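Local coordinates for arylmalonate decarboxylase (Bordetella bronchiseptica, PDB 3DTV), which catalyses the decarboxylation of 2-aryl-2-methylmalonates to 2-arylpropionates, with release of carbon dioxide, at residues Ala123-Asp128 / Val168-Arg173. Sequence-based numbering, arbitrary orientation.
Sequences ATAYID and VDLCVR. With SO4 (sulfate ion), chain L.
Leu-170, on helix 164-177, reaches the end of strand 119-124 and spreads its two methyls over Ala-123 and the peptide that joins Thr-124 to Ala-125. Both methyls meet the Ala-123 methyl and the Thr-124 carbonyl: CD2 lies 3.8 Å from Ala-123 CB, and CD1, which also reaches Ala-125 N, comes so near Thr-124 O (3.1 Å) that the fit is strained and its exact closeness doubtful. The next residue, Cys-171, adds its SG, set beside its own backbone N (chi1 -54°) and 4.2 Å from Ala-123 CB. The contact is buried and made by van der Waals packing, partly between apolar side chains and partly of methyls on a peptide group. The same two side chains also touch neighbouring strand 183-187, Leu-170 on Leu-186 and Cys-171 on Ile-184.

Polar bonds follow the strand. Tyr-126 N donates to Thr-124 OG1 (3.2 Å, N-H...O 164°), closing an ST turn, and the same hydroxyl bonds to Ser-187 O on the adjacent strand. Further on, Asp-128 N lies 3.1 Å from both O1 and O3 of a sulfate, probably from the crystallisation liquor, and shares its N-H between them.

The contact joins the C-terminal end of a parallel strand, and the turn leading to helix 128-140, with helix 164-177 packed on the sheet, as in the alpha/beta domains of the Asp/Glu racemase clan.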
loop_
_atom_site.group_PDB
_atom_site.type_symbol
_atom_site.label_atom_id
_atom_site.label_comp_id
_atom_site.label_asym_id
_atom_site.label_seq_id
_atom_site.Cartn_x
_atom_site.Cartn_y
_atom_site.Cartn_z
ATOM N N ALA B 123 0.853 12.613 2.732
ATOM C CA ALA B 123 -0.495 13.086 2.494
ATOM C C ALA B 123 -1.434 11.894 2.583
ATOM O O ALA B 123 -1.104 10.800 2.108
ATOM C CB ALA B 123 -0.591 13.717 1.133
ATOM N N THR B 124 -2.592 12.109 3.211
ATOM C CA THR B 124 -3.692 11.128 3.247
ATOM C C THR B 124 -5.058 11.792 3.057
ATOM O O THR B 124 -5.238 12.957 3.389
ATOM C CB THR B 124 -3.758 10.353 4.597
ATOM O OG1 THR B 124 -4.658 9.220 4.433
ATOM C CG2 THR B 124 -4.244 11.321 5.782
ATOM N N ALA B 125 -6.035 11.047 2.565
ATOM C CA ALA B 125 -7.398 11.568 2.456
ATOM C C ALA B 125 -8.244 11.171 3.667
ATOM O O ALA B 125 -9.382 11.635 3.835
ATOM C CB ALA B 125 -8.056 11.079 1.181
ATOM N N TYR B 126 -7.697 10.271 4.480
ATOM C CA TYR B 126 -8.374 9.765 5.657
ATOM C C TYR B 126 -7.999 10.656 6.847
ATOM O O TYR B 126 -7.534 11.793 6.667
ATOM C CB TYR B 126 -8.025 8.290 5.836
ATOM C CG TYR B 126 -8.786 7.514 6.882
ATOM C CD1 TYR B 126 -8.117 6.630 7.730
ATOM C CD2 TYR B 126 -10.183 7.590 6.975
ATOM C CE1 TYR B 126 -8.786 5.892 8.682
ATOM C CE2 TYR B 126 -10.873 6.842 7.925
ATOM C CZ TYR B 126 -10.156 5.998 8.775
ATOM O OH TYR B 126 -10.825 5.257 9.719
ATOM N N ILE B 127 -8.226 10.171 8.059
ATOM C CA ILE B 127 -7.863 10.922 9.285
ATOM C C ILE B 127 -6.337 11.075 9.584
ATOM O O ILE B 127 -5.514 10.297 9.073
ATOM C CB ILE B 127 -8.607 10.312 10.491
ATOM C CG1 ILE B 127 -8.013 8.936 10.853
ATOM C CG2 ILE B 127 -10.158 10.254 10.186
ATOM C CD1 ILE B 127 -8.616 8.282 12.091
ATOM N N ASP B 128 -5.978 12.080 10.402
ATOM C CA ASP B 128 -4.583 12.382 10.788
ATOM C C ASP B 128 -3.812 11.137 11.256
ATOM O O ASP B 128 -2.627 11.031 11.009
ATOM C CB ASP B 128 -4.508 13.381 11.955
ATOM C CG ASP B 128 -4.633 14.842 11.518
ATOM O OD1 ASP B 128 -4.187 15.196 10.401
ATOM O OD2 ASP B 128 -5.150 15.654 12.332
ATOM N N VAL B 168 -4.894 15.274 -5.725
ATOM C CA VAL B 168 -3.800 16.158 -6.178
ATOM C C VAL B 168 -3.684 17.360 -5.283
ATOM O O VAL B 168 -2.580 17.758 -4.928
ATOM C CB VAL B 168 -4.010 16.707 -7.605
ATOM C CG1 VAL B 168 -3.093 17.907 -7.844
ATOM C CG2 VAL B 168 -3.722 15.640 -8.626
ATOM N N ASP B 169 -4.810 17.970 -4.916
ATOM C CA ASP B 169 -4.687 19.125 -4.026
ATOM C C ASP B 169 -3.922 18.800 -2.720
ATOM O O ASP B 169 -3.033 19.576 -2.303
ATOM C CB ASP B 169 -6.037 19.722 -3.682
ATOM C CG ASP B 169 -5.883 20.941 -2.790
ATOM O OD1 ASP B 169 -5.213 21.965 -3.209
ATOM O OD2 ASP B 169 -6.417 20.853 -1.649
ATOM N N LEU B 170 -4.321 17.675 -2.079
ATOM C CA LEU B 170 -3.685 17.195 -0.854
ATOM C C LEU B 170 -2.206 17.400 -0.926
ATOM O O LEU B 170 -1.614 17.979 -0.005
ATOM C CB LEU B 170 -3.871 15.685 -0.694
ATOM C CG LEU B 170 -4.454 15.092 0.593
ATOM C CD1 LEU B 170 -4.403 13.579 0.519
ATOM C CD2 LEU B 170 -3.832 15.662 1.850
ATOM N N CYS B 171 -1.602 16.898 -2.014
ATOM C CA CYS B 171 -0.153 16.657 -2.071
ATOM C C CYS B 171 0.666 17.933 -2.251
ATOM O O CYS B 171 1.800 18.027 -1.770
ATOM C CB CYS B 171 0.210 15.639 -3.181
ATOM S SG CYS B 171 -0.749 14.046 -3.026
ATOM N N VAL B 172 0.109 18.901 -2.966
ATOM C CA VAL B 172 0.807 20.163 -3.215
ATOM C C VAL B 172 0.823 21.004 -1.924
ATOM O O VAL B 172 1.822 21.684 -1.636
ATOM C CB VAL B 172 0.168 20.950 -4.420
ATOM C CG1 VAL B 172 1.246 21.711 -5.212
ATOM C CG2 VAL B 172 -0.574 19.986 -5.354
ATOM N N ARG B 173 -0.281 20.929 -1.156
ATOM C CA ARG B 173 -0.399 21.491 0.197
ATOM C C ARG B 173 0.589 20.811 1.158
ATOM O O ARG B 173 1.136 21.464 2.051
ATOM C CB ARG B 173 -1.814 21.251 0.725
ATOM C CG ARG B 173 -2.504 22.453 1.379
ATOM C CD ARG B 173 -1.935 22.774 2.777
ATOM N NE ARG B 173 -2.660 23.903 3.390
ATOM C CZ ARG B 173 -2.135 24.782 4.249
ATOM N NH1 ARG B 173 -0.853 24.691 4.618
ATOM N NH2 ARG B 173 -2.897 25.758 4.734
HETATM S S SO4 L . -8.634 14.189 11.855
HETATM O O1 SO4 L . -8.388 14.100 10.405
HETATM O O2 SO4 L . -9.907 13.543 12.221
HETATM O O3 SO4 L . -7.554 13.528 12.583
HETATM O O4 SO4 L . -8.661 15.608 12.237
#